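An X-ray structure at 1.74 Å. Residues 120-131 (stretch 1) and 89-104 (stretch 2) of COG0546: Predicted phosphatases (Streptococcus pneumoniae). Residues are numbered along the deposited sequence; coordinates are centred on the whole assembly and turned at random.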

# COMPACT_ATOMS: atom_id res chain seq x y z
N LEU A 120 -3.88 13.79 -4.03
CA LEU A 120 -5.07 13.50 -3.24
C LEU A 120 -5.14 14.33 -1.97
O LEU A 120 -6.05 14.14 -1.15
CB LEU A 120 -5.17 12.01 -2.95
CG LEU A 120 -5.43 11.18 -4.22
CD1 LEU A 120 -5.29 9.70 -3.91
CD2 LEU A 120 -6.79 11.45 -4.89
N GLU A 121 -4.19 15.26 -1.87
CA GLU A 121 -4.16 16.30 -0.81
C GLU A 121 -3.86 15.76 0.59
O GLU A 121 -4.28 16.35 1.59
CB GLU A 121 -5.49 17.10 -0.84
CG GLU A 121 -5.77 17.58 -2.25
CD GLU A 121 -6.83 18.66 -2.37
OE1 GLU A 121 -7.64 18.84 -1.43
OE2 GLU A 121 -6.84 19.30 -3.43
N ILE A 122 -3.09 14.67 0.66
CA ILE A 122 -2.76 14.03 1.95
C ILE A 122 -1.25 14.08 2.27
O ILE A 122 -0.85 13.73 3.38
CB ILE A 122 -3.32 12.59 2.09
CG1 ILE A 122 -2.72 11.62 1.04
CG2 ILE A 122 -4.88 12.61 2.07
CD1 ILE A 122 -2.92 10.13 1.42
N HIS A 123 -0.45 14.56 1.33
CA HIS A 123 1.01 14.61 1.48
C HIS A 123 1.36 15.34 2.79
O HIS A 123 2.27 14.95 3.54
CB HIS A 123 1.65 15.32 0.25
CG HIS A 123 3.15 15.32 0.25
ND1 HIS A 123 3.90 16.05 1.16
CD2 HIS A 123 4.05 14.70 -0.56
CE1 HIS A 123 5.19 15.86 0.92
NE2 HIS A 123 5.30 15.04 -0.11
N HIS A 124 0.60 16.39 3.08
CA HIS A 124 0.95 17.24 4.20
C HIS A 124 0.78 16.63 5.61
O HIS A 124 1.29 17.18 6.61
CB HIS A 124 0.21 18.57 4.08
CG HIS A 124 -1.25 18.48 4.38
ND1 HIS A 124 -2.18 18.09 3.43
CD2 HIS A 124 -1.96 18.76 5.50
CE1 HIS A 124 -3.38 18.12 3.96
NE2 HIS A 124 -3.28 18.50 5.22
N PHE A 125 0.09 15.50 5.70
CA PHE A 125 -0.10 14.82 6.98
C PHE A 125 1.12 13.98 7.40
O PHE A 125 1.15 13.47 8.51
CB PHE A 125 -1.29 13.88 6.93
CG PHE A 125 -2.61 14.58 6.85
CD1 PHE A 125 -3.10 15.29 7.96
CD2 PHE A 125 -3.35 14.56 5.69
CE1 PHE A 125 -4.33 15.93 7.89
CE2 PHE A 125 -4.56 15.20 5.61
CZ PHE A 125 -5.07 15.87 6.71
N PHE A 126 2.06 13.80 6.47
CA PHE A 126 3.19 12.89 6.71
C PHE A 126 4.53 13.55 6.97
O PHE A 126 4.88 14.55 6.33
CB PHE A 126 3.27 11.85 5.55
CG PHE A 126 2.00 11.07 5.40
CD1 PHE A 126 1.76 9.99 6.23
CD2 PHE A 126 1.02 11.47 4.49
CE1 PHE A 126 0.55 9.28 6.16
CE2 PHE A 126 -0.17 10.77 4.38
CZ PHE A 126 -0.41 9.66 5.24
N ASP A 127 5.32 12.96 7.87
CA ASP A 127 6.69 13.43 8.10
C ASP A 127 7.72 12.76 7.20
O ASP A 127 8.89 13.14 7.21
CB ASP A 127 7.09 13.23 9.55
CG ASP A 127 6.39 14.19 10.50
OD1 ASP A 127 5.53 15.00 10.07
OD2 ASP A 127 6.73 14.14 11.69
N GLY A 128 7.27 11.77 6.42
CA GLY A 128 8.13 11.08 5.47
C GLY A 128 7.28 10.18 4.60
O GLY A 128 6.27 9.67 5.04
N ILE A 129 7.70 10.01 3.36
CA ILE A 129 7.06 9.10 2.44
C ILE A 129 8.18 8.26 1.82
O ILE A 129 9.09 8.80 1.16
CB ILE A 129 6.26 9.85 1.35
CG1 ILE A 129 5.14 10.70 1.97
CG2 ILE A 129 5.72 8.82 0.27
CD1 ILE A 129 4.26 11.41 0.95
N TYR A 130 8.08 6.96 2.05
CA TYR A 130 9.11 5.97 1.66
C TYR A 130 8.48 4.93 0.74
O TYR A 130 7.49 4.30 1.12
CB TYR A 130 9.71 5.33 2.92
CG TYR A 130 10.36 6.39 3.79
CD1 TYR A 130 11.63 6.86 3.47
CD2 TYR A 130 9.69 6.98 4.87
CE1 TYR A 130 12.25 7.84 4.21
CE2 TYR A 130 10.31 8.00 5.64
CZ TYR A 130 11.59 8.42 5.28
OH TYR A 130 12.30 9.40 5.97
N GLY A 131 9.03 4.78 -0.45
CA GLY A 131 8.55 3.75 -1.41
C GLY A 131 9.73 2.87 -1.85
O GLY A 131 10.80 2.92 -1.24
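Stretch 2 (89-104) IIDLLEELSSSYPLYI

How does stretch 2 lie on stretch 1? It comes in as a helix from Ile89 to about Ser97, turns through a loop, and leaves as a strand from Leu102 to Ile104. Stretch 1 passes through a short 3-10 segment from His123 to Phe125, and then becomes a strand that reaches Gly131. The two strands run the same way, their axes crossing at -24° and approaching to 4.7 Å. The helix meets Ile122 and Phe125, and the strands pair further on. Together the stretches bury 825 Å².

What holds the strands in register? Three backbone hydrogen bonds step along the pair. Asp127 N gives to Leu102 O at 2.7 Å, Ile104 N to Gly128 O at 3.0 Å, and Tyr130 N to Ile104 O at 2.8 Å. Ile104 thus bonds through both its N and its O to the residues flanking Ile129, the pattern of a parallel bridge, and the CA atoms of Ile104 and Ile129 stand 4.6 Å apart.

Which bumps of stretch 1 fill the hollows of the helix? The CA-to-CB bond of Phe125 points toward stretch 2, and the ring lies against the helix, with Leu93 CB over one face, 3.9 Å from the centroid of the Phe125 ring. Ser97 OG sits at the ring's edge, 3.7 Å from Phe125 CD1, and Glu94 CG comes within 3.7 Å of Phe125 CE1. Ile122, whose CA-to-CB bond also points toward stretch 2, packs its CG2 against two methyls, 3.7 Å from Ile90 CD1 and 3.9 Å from Leu93 CD1.

How is the space between helix and strand closed? The Phe126 ring fills it. Phe126 CZ is 3.9 Å from Leu93 CD2, Phe126 CD1 is 3.6 Å from Leu102 CB, and Ile104 CD1 covers one face, 3.7 Å from the centroid of the Phe126 ring. The same Ile104 CD1 reaches Ile129 CD1 at 4.0 Å, on the side of the sheet shared by these two isoleucines.

What lies on the side of Tyr103? Gly128 leaves room there: an ideal CB on it would fall 2.6 Å from Tyr130 CE2, a clash, and 3.1 Å from Tyr103 CD1. The two tyrosine rings come together over this gap, Tyr130 CE2 to Tyr103 CD1 at 4.1 Å, while Asp127 CB packs 3.5 Å from Tyr103 CE1. The O of water 2 is 2.8 Å from Tyr103 OH and 2.9 Å from Asp127 OD2, hydrogen-bonded to both and donating to the carboxylate.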

# COMPACT_ATOMS: atom_id res chain seq x y z
N ILE A 89 -10.89 8.83 5.48
CA ILE A 89 -9.43 8.83 5.60
C ILE A 89 -8.87 10.18 6.07
O ILE A 89 -7.98 10.22 6.92
CB ILE A 89 -8.71 8.35 4.29
CG1 ILE A 89 -8.94 6.85 4.06
CG2 ILE A 89 -7.21 8.63 4.36
CD1 ILE A 89 -8.37 5.89 5.19
N ILE A 90 -9.37 11.28 5.50
CA ILE A 90 -8.96 12.62 5.97
C ILE A 90 -9.20 12.76 7.48
O ILE A 90 -8.31 13.21 8.21
CB ILE A 90 -9.65 13.79 5.19
CG1 ILE A 90 -9.22 13.81 3.71
CG2 ILE A 90 -9.30 15.14 5.82
CD1 ILE A 90 -7.80 14.31 3.48
N ASP A 91 -10.40 12.36 7.94
CA ASP A 91 -10.71 12.36 9.39
C ASP A 91 -9.67 11.58 10.20
O ASP A 91 -9.16 12.08 11.22
CB ASP A 91 -12.11 11.83 9.67
CG ASP A 91 -12.66 12.29 11.03
OD1 ASP A 91 -12.16 13.32 11.59
OD2 ASP A 91 -13.59 11.60 11.52
N LEU A 92 -9.35 10.37 9.76
CA LEU A 92 -8.40 9.51 10.46
C LEU A 92 -7.04 10.17 10.53
O LEU A 92 -6.39 10.19 11.59
CB LEU A 92 -8.27 8.17 9.72
CG LEU A 92 -7.19 7.24 10.28
CD1 LEU A 92 -7.51 6.84 11.72
CD2 LEU A 92 -7.10 6.03 9.35
N LEU A 93 -6.58 10.68 9.39
CA LEU A 93 -5.27 11.35 9.37
C LEU A 93 -5.19 12.61 10.24
O LEU A 93 -4.22 12.78 10.98
CB LEU A 93 -4.88 11.69 7.94
CG LEU A 93 -4.66 10.47 7.04
CD1 LEU A 93 -4.39 10.95 5.59
CD2 LEU A 93 -3.51 9.60 7.60
N GLU A 94 -6.18 13.49 10.14
CA GLU A 94 -6.23 14.71 10.98
C GLU A 94 -6.13 14.31 12.45
O GLU A 94 -5.35 14.88 13.22
CB GLU A 94 -7.55 15.49 10.76
CG GLU A 94 -7.74 16.13 9.42
CD GLU A 94 -9.15 16.74 9.27
OE1 GLU A 94 -10.17 16.01 9.46
OE2 GLU A 94 -9.23 17.94 8.91
N GLU A 95 -6.88 13.29 12.85
CA GLU A 95 -6.89 12.85 14.24
C GLU A 95 -5.56 12.25 14.69
O GLU A 95 -5.01 12.67 15.70
CB GLU A 95 -8.04 11.87 14.48
CG GLU A 95 -9.42 12.54 14.46
CD GLU A 95 -9.53 13.64 15.52
OE1 GLU A 95 -9.33 13.33 16.71
OE2 GLU A 95 -9.77 14.81 15.15
N LEU A 96 -5.03 11.30 13.92
CA LEU A 96 -3.76 10.66 14.31
C LEU A 96 -2.57 11.62 14.23
O LEU A 96 -1.75 11.65 15.15
CB LEU A 96 -3.47 9.40 13.47
CG LEU A 96 -4.28 8.14 13.79
CD1 LEU A 96 -4.00 7.06 12.73
CD2 LEU A 96 -3.97 7.59 15.18
N SER A 97 -2.52 12.44 13.17
CA SER A 97 -1.40 13.38 12.96
C SER A 97 -1.27 14.41 14.07
O SER A 97 -0.16 14.94 14.30
CB SER A 97 -1.54 14.08 11.61
OG SER A 97 -2.62 14.99 11.65
N SER A 98 -2.37 14.70 14.77
CA SER A 98 -2.33 15.60 15.91
C SER A 98 -1.67 14.99 17.16
O SER A 98 -1.36 15.71 18.09
CB SER A 98 -3.71 16.21 16.21
OG SER A 98 -4.61 15.25 16.72
N SER A 99 -1.43 13.67 17.16
CA SER A 99 -0.79 13.00 18.30
C SER A 99 0.47 12.20 17.95
O SER A 99 1.24 11.80 18.83
CB SER A 99 -1.78 12.05 19.00
OG SER A 99 -2.92 12.77 19.47
N TYR A 100 0.67 11.93 16.66
CA TYR A 100 1.81 11.11 16.21
C TYR A 100 2.39 11.62 14.90
O TYR A 100 1.65 12.11 14.06
CB TYR A 100 1.35 9.67 15.91
CG TYR A 100 0.80 8.90 17.08
CD1 TYR A 100 1.64 8.16 17.90
CD2 TYR A 100 -0.58 8.90 17.36
CE1 TYR A 100 1.14 7.43 18.99
CE2 TYR A 100 -1.09 8.18 18.43
CZ TYR A 100 -0.21 7.45 19.25
OH TYR A 100 -0.68 6.73 20.33
N PRO A 101 3.71 11.44 14.71
CA PRO A 101 4.31 11.62 13.40
C PRO A 101 3.83 10.42 12.57
O PRO A 101 3.81 9.30 13.09
CB PRO A 101 5.82 11.54 13.68
CG PRO A 101 5.94 10.65 14.88
CD PRO A 101 4.69 10.98 15.72
N LEU A 102 3.39 10.67 11.34
CA LEU A 102 2.92 9.66 10.40
C LEU A 102 3.85 9.53 9.20
O LEU A 102 4.41 10.56 8.73
CB LEU A 102 1.56 10.06 9.85
CG LEU A 102 0.49 10.52 10.83
CD1 LEU A 102 -0.79 10.84 10.09
CD2 LEU A 102 0.26 9.47 11.93
N TYR A 103 3.99 8.30 8.71
CA TYR A 103 4.86 8.01 7.55
C TYR A 103 4.12 7.10 6.58
O TYR A 103 3.33 6.22 6.99
CB TYR A 103 6.15 7.30 8.01
CG TYR A 103 6.88 8.13 9.02
CD1 TYR A 103 7.72 9.16 8.61
CD2 TYR A 103 6.64 7.96 10.39
CE1 TYR A 103 8.37 9.97 9.53
CE2 TYR A 103 7.32 8.75 11.34
CZ TYR A 103 8.17 9.75 10.89
OH TYR A 103 8.83 10.55 11.78
N ILE A 104 4.36 7.32 5.29
CA ILE A 104 3.97 6.29 4.35
C ILE A 104 5.14 5.33 4.10
O ILE A 104 6.29 5.75 3.88
CB ILE A 104 3.47 6.92 3.03
CG1 ILE A 104 2.10 7.55 3.28
CG2 ILE A 104 3.36 5.87 1.94
CD1 ILE A 104 1.72 8.60 2.24
O HOH W 1 3.08 13.48 10.54
O HOH W 2 9.50 13.22 11.81